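Local atomic coordinates of putative secreted glycosylhydrolase (Parabacteroides distasonis ATCC 8503, PDB entry 3IMM), a protein that probably acts as a secreted glycoside hydrolase, with a fold of the concanavalin-like 3-keto-disaccharide hydrolase family. Residues Val65-Thr70 / Asn78-Gln83; Asp113-Lys118 / Asn139-Thr144; Val59-Gly64 / Ser189-Arg194; Glu16-Asn21 / Glu38-Lys43. One frame throughout, in Å; residues are numbered along the deposited sequence. Where two conformers were deposited one is given.

Contacts 1, 3 and 4 all reach the five-stranded antiparallel sheet of a concanavalin-like beta sandwich, while contacts 2 and 3 reach the six-stranded sheet packed against it. Contact 4 comes first along the chain; contact 3 then encloses contacts 1 and 2, which follow one another inside its long loop. Contacts 1 and 3, their centres about 17 Å apart, share strand 62-69. Contact 4, its centre about 14 Å from that of contact 1, joins it through Trp41 against Val66 and Cys69. The centres of contacts 2 and 4 are about 27 Å apart. The sodium site, with all four protein ligands, is thus built where contacts 1 and 3 meet on neighbouring strands 62-69 and 80-85, while contacts 2 and 4 join outer parts of the fold.

Contact 1 (Val65-Thr70 / Asn78-Gln83); sequences VVVYCT and NSVEIQ. With NA (sodium ion), chain D.
Val65 and Val67 pair antiparallel with Ile82 and Val80, the axes of strands 65-67 and 80-83 approaching to 4.7 Å with their directions 154° apart. Both are hydrogen-bonded pairs, each with two backbone bonds, and they flank the non-hydrogen-bonded pair Val66-Glu81. The strand breaks direction at Tyr68, yet one further bond, Thr70 N to Asn78 O at 3.2 Å, ties the segments beyond it. Val65, Val67, Val80 and Ile82 share a face. There Val67 CG2, held between its own backbone N and carbonyl carbon, meets Ile82 CD1 at 3.9 Å. The same methyl lies 4.0 Å above the plane of the Tyr68 ring, toward its rim. Tyr68 runs alongside Val80 in the same sense, and its hydroxyl is hydrogen-bonded to Gly131 O. On the other face Val66 CG1 presses on Ser79 CB at 3.4 Å, a tight carbon contact. Farther along, the extended Glu81 chain carries OE2 to 2.7 Å from the sodium ion, and Gln83, whose chain bends at CD (chi2 75°), binds it through OE1 at 2.4 Å; Asn62 and Ser63 provide the other two protein ligands. Gln183 NE2 also bonds Glu81 OE2, a second-shell contact that would help position the carboxylate. The two strands form a beta hairpin at one margin of the five-stranded sheet. Its apolar face packs on strands 49-57, 122-130 and 133-138 of the opposing sheet, with Val65 against Leu51 and Ile127 and Ile82 against Val136.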
loop_
_atom_site.group_PDB
_atom_site.type_symbol
_atom_site.label_atom_id
_atom_site.label_comp_id
_atom_site.label_asym_id
_atom_site.label_seq_id
_atom_site.Cartn_x
_atom_site.Cartn_y
_atom_site.Cartn_z
ATOM N N VAL A 65 0.377 -1.316 0.600
ATOM C CA VAL A 65 -1.058 -1.433 0.569
ATOM C C VAL A 65 -1.420 -1.500 -0.910
ATOM O O VAL A 65 -0.941 -0.671 -1.714
ATOM C CB VAL A 65 -1.712 -0.228 1.260
ATOM C CG1 VAL A 65 -3.217 -0.375 1.250
ATOM C CG2 VAL A 65 -1.175 -0.092 2.737
ATOM N N VAL A 66 -2.251 -2.469 -1.278
ATOM C CA VAL A 66 -2.644 -2.652 -2.671
ATOM C C VAL A 66 -4.073 -2.185 -2.839
ATOM O O VAL A 66 -4.920 -2.537 -2.052
ATOM C CB VAL A 66 -2.456 -4.114 -3.112
ATOM C CG1 VAL A 66 -2.851 -4.313 -4.557
ATOM C CG2 VAL A 66 -0.976 -4.511 -2.914
ATOM N N VAL A 67 -4.324 -1.355 -3.837
ATOM C CA VAL A 67 -5.684 -0.868 -4.136
ATOM C C VAL A 67 -5.968 -1.152 -5.603
ATOM O O VAL A 67 -5.050 -1.485 -6.399
ATOM C CB VAL A 67 -5.878 0.650 -3.798
ATOM C CG1 VAL A 67 -5.629 0.903 -2.290
ATOM C CG2 VAL A 67 -4.968 1.583 -4.684
ATOM N N TYR A 68 -7.245 -1.084 -5.958
ATOM C CA TYR A 68 -7.653 -1.197 -7.345
ATOM C C TYR A 68 -7.199 -2.520 -7.957
ATOM O O TYR A 68 -6.805 -2.572 -9.140
ATOM C CB TYR A 68 -7.052 -0.019 -8.160
ATOM C CG TYR A 68 -7.513 1.371 -7.815
ATOM C CD1 TYR A 68 -8.605 1.587 -6.993
ATOM C CD2 TYR A 68 -6.898 2.499 -8.410
ATOM C CE1 TYR A 68 -9.037 2.853 -6.709
ATOM C CE2 TYR A 68 -7.355 3.783 -8.152
ATOM C CZ TYR A 68 -8.426 3.949 -7.310
ATOM O OH TYR A 68 -8.918 5.195 -7.034
ATOM N N CYS A 69 -7.234 -3.583 -7.165
ATOM C CA CYS A 69 -6.795 -4.885 -7.642
ATOM C C CYS A 69 -7.921 -5.597 -8.360
ATOM O O CYS A 69 -8.949 -5.856 -7.784
ATOM C CB CYS A 69 -6.242 -5.759 -6.513
ATOM S SG CYS A 69 -5.729 -7.331 -7.113
ATOM N N THR A 70 -7.705 -5.915 -9.635
ATOM C CA THR A 70 -8.744 -6.511 -10.465
ATOM C C THR A 70 -8.519 -8.022 -10.607
ATOM O O THR A 70 -9.342 -8.708 -11.205
ATOM C CB THR A 70 -8.803 -5.834 -11.861
ATOM O OG1 THR A 70 -7.533 -5.948 -12.509
ATOM C CG2 THR A 70 -9.185 -4.337 -11.746
ATOM N N ASN A 78 -1.811 -5.992 -11.917
ATOM C CA ASN A 78 -3.195 -5.536 -12.064
ATOM C C ASN A 78 -3.634 -4.798 -10.830
ATOM O O ASN A 78 -4.682 -5.074 -10.282
ATOM C CB ASN A 78 -4.125 -6.721 -12.354
ATOM C CG ASN A 78 -3.767 -7.433 -13.636
ATOM O OD1 ASN A 78 -3.819 -6.847 -14.693
ATOM N ND2 ASN A 78 -3.382 -8.683 -13.539
ATOM N N SER A 79 -2.815 -3.844 -10.391
ATOM C CA SER A 79 -3.100 -3.127 -9.148
ATOM C C SER A 79 -2.197 -1.910 -8.986
ATOM O O SER A 79 -1.236 -1.719 -9.732
ATOM C CB SER A 79 -2.940 -4.043 -7.911
ATOM O OG SER A 79 -1.583 -4.447 -7.730
ATOM N N VAL A 80 -2.519 -1.100 -7.978
ATOM C CA VAL A 80 -1.644 -0.003 -7.568
ATOM C C VAL A 80 -1.159 -0.279 -6.143
ATOM O O VAL A 80 -1.954 -0.716 -5.272
ATOM C CB VAL A 80 -2.417 1.332 -7.637
ATOM C CG1 VAL A 80 -1.582 2.467 -7.066
ATOM C CG2 VAL A 80 -2.890 1.549 -9.069
ATOM N N GLU A 81 0.136 -0.061 -5.904
ATOM C CA GLU A 81 0.736 -0.297 -4.595
ATOM C C GLU A 81 1.309 0.990 -3.995
ATOM O O GLU A 81 2.151 1.693 -4.594
ATOM C CB GLU A 81 1.846 -1.338 -4.652
ATOM C CG GLU A 81 2.558 -1.509 -3.340
ATOM C CD GLU A 81 3.682 -2.516 -3.437
ATOM O OE1 GLU A 81 4.089 -2.854 -4.571
ATOM O OE2 GLU A 81 4.168 -2.943 -2.369
ATOM N N ILE A 82 0.804 1.277 -2.800
ATOM C CA ILE A 82 1.310 2.327 -1.958
ATOM C C ILE A 82 2.389 1.698 -1.090
ATOM O O ILE A 82 2.119 0.828 -0.276
ATOM C CB ILE A 82 0.242 2.975 -1.070
ATOM C CG1 ILE A 82 -0.869 3.643 -1.910
ATOM C CG2 ILE A 82 0.945 4.085 -0.211
ATOM C CD1 ILE A 82 -1.861 2.721 -2.616
ATOM N N GLN A 83 3.623 2.128 -1.326
ATOM C CA GLN A 83 4.775 1.600 -0.613
ATOM C C GLN A 83 4.743 1.901 0.886
ATOM O O GLN A 83 4.477 3.033 1.304
ATOM C CB GLN A 83 6.031 2.246 -1.191
ATOM C CG GLN A 83 7.345 1.776 -0.617
ATOM C CD GLN A 83 7.760 0.415 -1.080
ATOM O OE1 GLN A 83 6.954 -0.346 -1.606
ATOM N NE2 GLN A 83 9.037 0.103 -0.908
HETATM NA NA NA D . 6.592 -2.692 -1.200
#

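Contact 2 (Asp113-Lys118 / Asn139-Thr144); sequences DKVVKK and NGKKVT
Val115 sets its CG1 methyl obliquely across the base of the Lys141 side chain, 3.9 Å from Lys141 CG. Its other methyl, CG2, meets Val143 CG1 at 4.1 Å, the two side chains passing antiparallel. Lys141 takes part through CB and CG alone, since the chain bends at chi2 (-79°) and the rest of it departs. The polar link is Asn139 ND2 to Val115 O, 2.9 Å long with an N-H...O angle of 157°. The carbonyl oxygen lies close to the amide plane of Asn139, whereas the nitrogen stands above the carbonyl plane of Val115, 36° out of it. ND2 also bonds Asn123 OD1, and Asn139 OD1 accepts from His124 N, which together fix the rotation of the amide. Asn139 and Gly140 both have left-handed backbone conformations, fitting a type I' turn between strands 133-138 and 141-147; Val143 and Thr144 then form a classic beta bulge opposite Val136. An alanine at Asn139 would probably leave the carbonyl of Val115 without this cross-segment donor and set the loop 113-118 freer to shift against the turn. Chemically, then, between the two segments one amide-to-backbone bond holds the loop to the hairpin turn, beside an aliphatic patch against the edge strand. No charged group pairs across it, and Lys141 contributes carbon rather than charge.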
loop_
_atom_site.group_PDB
_atom_site.type_symbol
_atom_site.label_atom_id
_atom_site.label_comp_id
_atom_site.label_asym_id
_atom_site.label_seq_id
_atom_site.Cartn_x
_atom_site.Cartn_y
_atom_site.Cartn_z
ATOM N N ASP A 113 11.143 12.188 2.364
ATOM C CA ASP A 113 11.266 10.871 2.999
ATOM C C ASP A 113 11.587 11.093 4.470
ATOM O O ASP A 113 11.742 12.237 4.936
ATOM C CB ASP A 113 12.275 9.915 2.299
ATOM C CG ASP A 113 13.753 10.287 2.564
ATOM O OD1 ASP A 113 14.048 11.511 2.770
ATOM O OD2 ASP A 113 14.607 9.355 2.556
ATOM N N LYS A 114 11.656 9.963 5.166
ATOM C CA LYS A 114 11.790 9.911 6.599
ATOM C C LYS A 114 10.685 10.741 7.274
ATOM O O LYS A 114 10.861 11.278 8.362
ATOM C CB LYS A 114 13.195 10.332 6.995
ATOM C CG LYS A 114 14.285 9.459 6.410
ATOM C CD LYS A 114 15.651 9.876 6.995
ATOM C CE LYS A 114 16.774 9.052 6.401
ATOM N NZ LYS A 114 17.956 9.057 7.308
ATOM N N VAL A 115 9.523 10.783 6.637
ATOM C CA VAL A 115 8.271 11.100 7.348
ATOM C C VAL A 115 7.819 9.885 8.200
ATOM O O VAL A 115 7.188 10.033 9.238
ATOM C CB VAL A 115 7.205 11.546 6.364
ATOM C CG1 VAL A 115 5.862 11.818 7.070
ATOM C CG2 VAL A 115 7.738 12.804 5.587
ATOM N N VAL A 116 8.137 8.683 7.747
ATOM C CA VAL A 116 7.858 7.485 8.501
ATOM C C VAL A 116 8.711 7.557 9.753
ATOM O O VAL A 116 9.820 8.077 9.746
ATOM C CB VAL A 116 8.165 6.190 7.688
ATOM C CG1 VAL A 116 9.649 6.068 7.382
ATOM C CG2 VAL A 116 7.670 4.935 8.429
ATOM N N LYS A 117 8.159 7.067 10.859
ATOM C CA LYS A 117 8.888 7.052 12.119
ATOM C C LYS A 117 9.859 5.894 12.107
ATOM O O LYS A 117 9.884 5.089 11.168
ATOM C CB LYS A 117 7.900 6.994 13.277
ATOM C CG LYS A 117 7.144 8.294 13.383
ATOM C CD LYS A 117 6.018 8.187 14.323
ATOM C CE LYS A 117 5.304 9.529 14.489
ATOM N NZ LYS A 117 4.051 9.313 15.312
ATOM N N LYS A 118 10.686 5.825 13.136
ATOM C CA LYS A 118 11.707 4.775 13.243
ATOM C C LYS A 118 11.069 3.449 13.622
ATOM O O LYS A 118 9.974 3.451 14.149
ATOM C CB LYS A 118 12.767 5.188 14.272
ATOM C CG LYS A 118 13.660 6.307 13.735
ATOM C CD LYS A 118 14.883 6.493 14.590
ATOM C CE LYS A 118 15.745 7.635 14.064
ATOM N NZ LYS A 118 16.540 8.242 15.188
ATOM N N ASN A 139 1.517 10.256 8.574
ATOM C CA ASN A 139 1.774 10.997 9.789
ATOM C C ASN A 139 1.365 12.481 9.689
ATOM O O ASN A 139 2.054 13.376 10.166
ATOM C CB ASN A 139 3.243 10.792 10.217
ATOM C CG ASN A 139 3.526 9.346 10.533
ATOM O OD1 ASN A 139 2.623 8.632 11.021
ATOM N ND2 ASN A 139 4.710 8.863 10.180
ATOM N N GLY A 140 0.225 12.708 9.048
ATOM C CA GLY A 140 -0.327 14.020 8.886
ATOM C C GLY A 140 0.305 14.856 7.792
ATOM O O GLY A 140 -0.032 15.999 7.660
ATOM N N LYS A 141 1.194 14.284 6.992
ATOM C CA LYS A 141 1.870 15.013 5.892
ATOM C C LYS A 141 1.408 14.489 4.553
ATOM O O LYS A 141 1.462 13.270 4.294
ATOM C CB LYS A 141 3.369 14.832 5.949
ATOM C CG LYS A 141 4.046 15.226 7.247
ATOM C CD LYS A 141 4.241 16.709 7.362
ATOM C CE LYS A 141 4.960 17.117 8.640
ATOM N NZ LYS A 141 4.630 18.518 9.136
ATOM N N LYS A 142 0.972 15.399 3.681
ATOM C CA LYS A 142 0.650 15.030 2.321
ATOM C C LYS A 142 1.949 14.721 1.578
ATOM O O LYS A 142 2.662 15.636 1.159
ATOM C CB LYS A 142 -0.125 16.158 1.653
ATOM C CG LYS A 142 -0.671 15.810 0.284
ATOM C CD LYS A 142 -1.848 16.723 -0.089
ATOM C CE LYS A 142 -1.447 18.116 -0.435
ATOM N NZ LYS A 142 -0.248 18.190 -1.307
ATOM N N VAL A 143 2.232 13.439 1.390
ATOM C CA VAL A 143 3.485 13.019 0.793
ATOM C C VAL A 143 3.411 12.688 -0.704
ATOM O O VAL A 143 4.392 12.843 -1.395
ATOM C CB VAL A 143 4.182 11.874 1.571
ATOM C CG1 VAL A 143 4.594 12.405 2.957
ATOM C CG2 VAL A 143 3.314 10.652 1.701
ATOM N N THR A 144 2.252 12.283 -1.203
ATOM C CA THR A 144 2.167 11.739 -2.555
ATOM C C THR A 144 0.821 12.062 -3.127
ATOM O O THR A 144 -0.201 11.919 -2.454
ATOM C CB THR A 144 2.410 10.194 -2.543
ATOM O OG1 THR A 144 3.642 9.946 -1.857
ATOM C CG2 THR A 144 2.445 9.587 -3.960
#

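Contact 3 (Val59-Gly64 / Ser189-Arg194); sequences VGTNSG and SLIWFR. With NA (sodium ion), chain D.
Thr61 OG1 is gripped twice: it donates to Leu190 O at 2.7 Å, nearly in line with the carbonyl bond, and is hydrogen-bonded to Asp58 N. In this concanavalin-like beta sandwich the bond ties the chain leading into strand 62-69, in one sheet, to the chain leading into strand 191-200, in the other. A second bond of equal length runs from Ser189 OG to Val59 O and lies in the carbonyl plane. One water adds a bridge, accepting from Asn62 N at 3.1 Å and giving a longer bond to Ser189 O. Beside these polar links, chi1 of -70° sets Thr61 OG1 anti to the carbonyl carbon, and CG2, anti to the backbone N, meets Ile191 CD1 at 3.8 Å, the two side chains crossing at about a right angle. A valine in place of Thr61 would probably leave Leu190 O and Asp58 N without their shared hydroxyl and weaken the tie between the sheets. The next residues turn to the metal: Asn62 OD1 and Ser63 O bind the sodium ion, whose site Glu81 and Gln83 complete. Ser63 CB lies 3.6 Å from Ile191 CD1, and its OG stands at the edge of the Phe193 ring, near its plane, 4.2 Å from CZ.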
loop_
_atom_site.group_PDB
_atom_site.type_symbol
_atom_site.label_atom_id
_atom_site.label_comp_id
_atom_site.label_asym_id
_atom_site.label_seq_id
_atom_site.Cartn_x
_atom_site.Cartn_y
_atom_site.Cartn_z
ATOM N N VAL A 59 13.203 -2.805 11.417
ATOM C CA VAL A 59 14.349 -2.343 10.679
ATOM C C VAL A 59 14.263 -3.021 9.314
ATOM O O VAL A 59 14.127 -4.227 9.241
ATOM C CB VAL A 59 15.714 -2.639 11.403
ATOM C CG1 VAL A 59 16.885 -2.359 10.481
ATOM C CG2 VAL A 59 15.840 -1.787 12.676
ATOM N N GLY A 60 14.230 -2.217 8.259
ATOM C CA GLY A 60 14.295 -2.705 6.883
ATOM C C GLY A 60 12.987 -3.183 6.294
ATOM O O GLY A 60 12.988 -3.781 5.220
ATOM N N THR A 61 11.874 -2.932 6.994
ATOM C CA THR A 61 10.543 -3.222 6.454
ATOM C C THR A 61 10.326 -2.724 5.013
ATOM O O THR A 61 10.632 -1.589 4.689
ATOM C CB THR A 61 9.466 -2.621 7.370
ATOM O OG1 THR A 61 9.449 -3.367 8.575
ATOM C CG2 THR A 61 8.080 -2.672 6.739
ATOM N N ASN A 62 9.804 -3.595 4.162
ATOM C CA ASN A 62 9.398 -3.225 2.809
ATOM C C ASN A 62 8.081 -3.947 2.504
ATOM O O ASN A 62 8.049 -5.154 2.320
ATOM C CB ASN A 62 10.502 -3.583 1.763
ATOM C CG ASN A 62 10.105 -3.222 0.324
ATOM O OD1 ASN A 62 8.954 -2.866 0.032
ATOM N ND2 ASN A 62 11.067 -3.313 -0.581
ATOM N N SER A 63 6.996 -3.198 2.473
ATOM C CA SER A 63 5.651 -3.779 2.349
ATOM C C SER A 63 4.791 -2.797 1.544
ATOM O O SER A 63 5.316 -1.941 0.874
ATOM C CB SER A 63 5.080 -4.061 3.742
ATOM O OG SER A 63 3.837 -4.761 3.678
ATOM N N GLY A 64 3.476 -2.920 1.572
ATOM C CA GLY A 64 2.654 -2.040 0.737
ATOM C C GLY A 64 1.185 -2.334 0.859
ATOM O O GLY A 64 0.799 -3.435 1.199
ATOM N N SER A 189 12.168 -8.899 8.231
ATOM C CA SER A 189 11.574 -7.656 8.742
ATOM C C SER A 189 10.063 -7.829 8.851
ATOM O O SER A 189 9.393 -8.216 7.879
ATOM C CB SER A 189 11.904 -6.484 7.831
ATOM O OG SER A 189 13.306 -6.300 7.760
ATOM N N LEU A 190 9.531 -7.585 10.042
ATOM C CA LEU A 190 8.100 -7.685 10.238
ATOM C C LEU A 190 7.445 -6.337 9.953
ATOM O O LEU A 190 8.106 -5.311 9.780
ATOM C CB LEU A 190 7.781 -8.150 11.648
ATOM C CG LEU A 190 8.545 -9.368 12.203
ATOM C CD1 LEU A 190 7.925 -9.769 13.574
ATOM C CD2 LEU A 190 8.517 -10.542 11.249
ATOM N N ILE A 191 6.127 -6.386 9.856
ATOM C CA ILE A 191 5.283 -5.216 9.766
ATOM C C ILE A 191 3.995 -5.543 10.536
ATOM O O ILE A 191 3.562 -6.689 10.560
ATOM C CB ILE A 191 5.036 -4.794 8.275
ATOM C CG1 ILE A 191 4.307 -3.435 8.263
ATOM C CG2 ILE A 191 4.266 -5.855 7.547
ATOM C CD1 ILE A 191 4.264 -2.655 6.920
ATOM N N TRP A 192 3.450 -4.556 11.248
ATOM C CA TRP A 192 2.231 -4.689 12.016
ATOM C C TRP A 192 1.223 -3.652 11.579
ATOM O O TRP A 192 1.580 -2.481 11.384
ATOM C CB TRP A 192 2.534 -4.470 13.502
ATOM C CG TRP A 192 3.475 -5.491 14.113
ATOM C CD1 TRP A 192 3.116 -6.632 14.734
ATOM C CD2 TRP A 192 4.908 -5.443 14.171
ATOM N NE1 TRP A 192 4.223 -7.305 15.202
ATOM C CE2 TRP A 192 5.338 -6.591 14.866
ATOM C CE3 TRP A 192 5.871 -4.541 13.705
ATOM C CZ2 TRP A 192 6.688 -6.873 15.100
ATOM C CZ3 TRP A 192 7.204 -4.813 13.950
ATOM C CH2 TRP A 192 7.600 -5.976 14.640
ATOM N N PHE A 193 -0.047 -4.069 11.473
ATOM C CA PHE A 193 -1.117 -3.154 11.145
ATOM C C PHE A 193 -2.212 -3.082 12.210
ATOM O O PHE A 193 -2.472 -4.056 12.963
ATOM C CB PHE A 193 -1.788 -3.535 9.839
ATOM C CG PHE A 193 -0.845 -3.771 8.688
ATOM C CD1 PHE A 193 -0.483 -2.753 7.843
ATOM C CD2 PHE A 193 -0.372 -5.073 8.441
ATOM C CE1 PHE A 193 0.335 -3.001 6.781
ATOM C CE2 PHE A 193 0.453 -5.332 7.378
ATOM C CZ PHE A 193 0.818 -4.290 6.545
ATOM N N ARG A 194 -2.882 -1.937 12.262
ATOM C CA ARG A 194 -4.048 -1.798 13.119
ATOM C C ARG A 194 -4.942 -0.659 12.720
ATOM O O ARG A 194 -4.581 0.182 11.898
ATOM C CB ARG A 194 -3.698 -1.675 14.595
ATOM C CG ARG A 194 -3.094 -0.430 14.915
ATOM C CD ARG A 194 -2.945 -0.186 16.425
ATOM N NE ARG A 194 -2.447 1.176 16.435
ATOM C CZ ARG A 194 -1.638 1.736 17.308
ATOM N NH1 ARG A 194 -1.228 1.088 18.363
ATOM N NH2 ARG A 194 -1.263 3.004 17.100
HETATM NA NA NA D . 6.592 -2.692 -1.200
HETATM O O HOH W 1 9.653 -6.488 5.134
#

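Contact 4 (Glu16-Asn21 / Glu38-Lys43); sequences ENANYN and ESIWTK
Lys43 reaches Glu16 because its CG stands anti to the carbonyl carbon (chi1 -74°) and the chain beyond is fully extended, while Ile40 meets Tyr20 with CG1 anti to its own backbone N (chi1 179°). Lys43 NZ donates to Glu16 O at 3.0 Å, and Lys43 N to Asn17 O at 3.2 Å, so one residue holds two successive carbonyls. Next along, Asn19 and Trp41 form an antiparallel hydrogen-bonded pair with both backbone bonds made. Ile40 CG1 lies 3.8 Å from Tyr20 CB, the two side chains running alongside in one sense, and Ala18 CB touches the same CG1 at 3.9 Å. Past the last bridge a water takes over: it accepts from Asn21 N and donates to Ser39 O and, at 2.6 Å, to Glu38 OE1. Asn19 was deposited in two conformers, which makes its side-chain contacts with Lys43 less certain. Strand 18-19 is the margin of the five-stranded sheet; Trp41, on the next strand, stacks edge-to-face with Trp75 and packs on Val66. The chemistry is that of a sheet edge: backbone bonds and a small aliphatic cluster do the joining, and at the ends a lysine ammonium and a water satisfy backbone groups beyond the paired residues.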
loop_
_atom_site.group_PDB
_atom_site.type_symbol
_atom_site.label_atom_id
_atom_site.label_comp_id
_atom_site.label_asym_id
_atom_site.label_seq_id
_atom_site.Cartn_x
_atom_site.Cartn_y
_atom_site.Cartn_z
ATOM N N GLU A 16 -13.711 -11.322 9.263
ATOM C CA GLU A 16 -14.896 -11.949 8.646
ATOM C C GLU A 16 -15.115 -11.518 7.203
ATOM O O GLU A 16 -15.675 -12.282 6.401
ATOM C CB GLU A 16 -16.146 -11.624 9.466
ATOM C CG GLU A 16 -16.469 -10.114 9.499
ATOM C CD GLU A 16 -17.476 -9.707 10.567
ATOM O OE1 GLU A 16 -18.294 -10.553 10.988
ATOM O OE2 GLU A 16 -17.465 -8.513 10.938
ATOM N N ASN A 17 -14.682 -10.295 6.870
ATOM C CA ASN A 17 -14.849 -9.740 5.523
ATOM C C ASN A 17 -13.590 -9.760 4.669
ATOM O O ASN A 17 -13.530 -9.051 3.664
ATOM C CB ASN A 17 -15.398 -8.310 5.593
ATOM C CG ASN A 17 -16.715 -8.253 6.306
ATOM O OD1 ASN A 17 -17.469 -9.214 6.259
ATOM N ND2 ASN A 17 -17.004 -7.146 6.980
ATOM N N ALA A 18 -12.643 -10.644 5.013
ATOM C CA ALA A 18 -11.417 -10.804 4.264
ATOM C C ALA A 18 -11.241 -12.196 3.667
ATOM O O ALA A 18 -11.737 -13.193 4.217
ATOM C CB ALA A 18 -10.204 -10.484 5.148
ATOM N N ASN A 19 -10.575 -12.265 2.511
ATOM C CA ASN A 19 -10.101 -13.539 1.980
ATOM C C ASN A 19 -8.628 -13.637 2.335
ATOM O O ASN A 19 -7.805 -12.777 1.975
ATOM C CB ASN A 19 -10.280 -13.678 0.460
ATOM C CG ASN A 19 -11.743 -13.798 0.024
ATOM O OD1 ASN A 19 -12.181 -13.104 -0.907
ATOM N ND2 ASN A 19 -12.488 -14.684 0.666
ATOM N N TYR A 20 -8.318 -14.687 3.073
ATOM C CA TYR A 20 -6.981 -14.957 3.570
ATOM C C TYR A 20 -6.890 -16.399 4.098
ATOM O O TYR A 20 -7.892 -17.055 4.425
ATOM C CB TYR A 20 -6.636 -14.019 4.719
ATOM C CG TYR A 20 -7.493 -14.261 5.914
ATOM C CD1 TYR A 20 -8.819 -13.847 5.936
ATOM C CD2 TYR A 20 -7.007 -14.982 7.006
ATOM C CE1 TYR A 20 -9.618 -14.123 7.023
ATOM C CE2 TYR A 20 -7.796 -15.238 8.112
ATOM C CZ TYR A 20 -9.103 -14.824 8.113
ATOM O OH TYR A 20 -9.891 -15.090 9.215
ATOM N N ASN A 21 -5.656 -16.842 4.233
ATOM C CA ASN A 21 -5.325 -18.060 4.917
ATOM C C ASN A 21 -5.061 -17.772 6.406
ATOM O O ASN A 21 -4.121 -17.036 6.723
ATOM C CB ASN A 21 -4.065 -18.637 4.276
ATOM C CG ASN A 21 -3.682 -19.970 4.877
ATOM O OD1 ASN A 21 -4.203 -20.359 5.924
ATOM N ND2 ASN A 21 -2.766 -20.671 4.226
ATOM N N GLU A 38 1.880 -14.787 1.599
ATOM C CA GLU A 38 0.616 -14.527 0.917
ATOM C C GLU A 38 -0.108 -13.291 1.443
ATOM O O GLU A 38 0.012 -12.942 2.619
ATOM C CB GLU A 38 -0.282 -15.747 1.015
ATOM C CG GLU A 38 -1.540 -15.695 0.165
ATOM C CD GLU A 38 -2.339 -16.997 0.265
ATOM O OE1 GLU A 38 -3.080 -17.230 1.263
ATOM O OE2 GLU A 38 -2.195 -17.800 -0.679
ATOM N N SER A 39 -0.848 -12.638 0.544
ATOM C CA SER A 39 -1.588 -11.424 0.820
ATOM C C SER A 39 -2.932 -11.672 1.521
ATOM O O SER A 39 -3.429 -12.813 1.593
ATOM C CB SER A 39 -1.814 -10.659 -0.501
ATOM O OG SER A 39 -0.588 -10.281 -1.132
ATOM N N ILE A 40 -3.529 -10.596 2.022
ATOM C CA ILE A 40 -4.894 -10.621 2.589
ATOM C C ILE A 40 -5.728 -9.627 1.779
ATOM O O ILE A 40 -5.250 -8.523 1.470
ATOM C CB ILE A 40 -4.918 -10.263 4.128
ATOM C CG1 ILE A 40 -6.350 -10.269 4.689
ATOM C CG2 ILE A 40 -4.188 -8.902 4.453
ATOM C CD1 ILE A 40 -6.430 -10.480 6.150
ATOM N N TRP A 41 -6.951 -10.016 1.401
ATOM C CA TRP A 41 -7.749 -9.191 0.521
ATOM C C TRP A 41 -9.095 -8.950 1.104
ATOM O O TRP A 41 -9.608 -9.767 1.874
ATOM C CB TRP A 41 -7.934 -9.833 -0.864
ATOM C CG TRP A 41 -6.636 -10.150 -1.559
ATOM C CD1 TRP A 41 -6.028 -11.356 -1.622
ATOM C CD2 TRP A 41 -5.797 -9.233 -2.269
ATOM N NE1 TRP A 41 -4.844 -11.252 -2.316
ATOM C CE2 TRP A 41 -4.682 -9.959 -2.726
ATOM C CE3 TRP A 41 -5.903 -7.879 -2.596
ATOM C CZ2 TRP A 41 -3.663 -9.372 -3.477
ATOM C CZ3 TRP A 41 -4.904 -7.295 -3.320
ATOM C CH2 TRP A 41 -3.782 -8.042 -3.748
ATOM N N THR A 42 -9.685 -7.828 0.694
ATOM C CA THR A 42 -11.088 -7.616 0.913
ATOM C C THR A 42 -11.866 -8.630 0.071
ATOM O O THR A 42 -11.387 -9.089 -0.969
ATOM C CB THR A 42 -11.505 -6.165 0.567
ATOM O OG1 THR A 42 -11.131 -5.873 -0.773
ATOM C CG2 THR A 42 -10.846 -5.160 1.511
ATOM N N LYS A 43 -13.059 -9.001 0.539
ATOM C CA LYS A 43 -13.928 -9.876 -0.221
ATOM C C LYS A 43 -14.694 -9.073 -1.285
ATOM O O LYS A 43 -15.191 -9.641 -2.271
ATOM C CB LYS A 43 -14.934 -10.574 0.705
ATOM C CG LYS A 43 -14.367 -11.682 1.570
ATOM C CD LYS A 43 -15.538 -12.353 2.333
ATOM C CE LYS A 43 -15.084 -13.575 3.075
ATOM N NZ LYS A 43 -16.141 -13.969 3.977
HETATM O O HOH W 2 -10.969 -11.338 -2.427
HETATM O O HOH W 3 -14.504 -12.619 -2.434
HETATM O O HOH W 4 -3.456 -15.287 2.970
#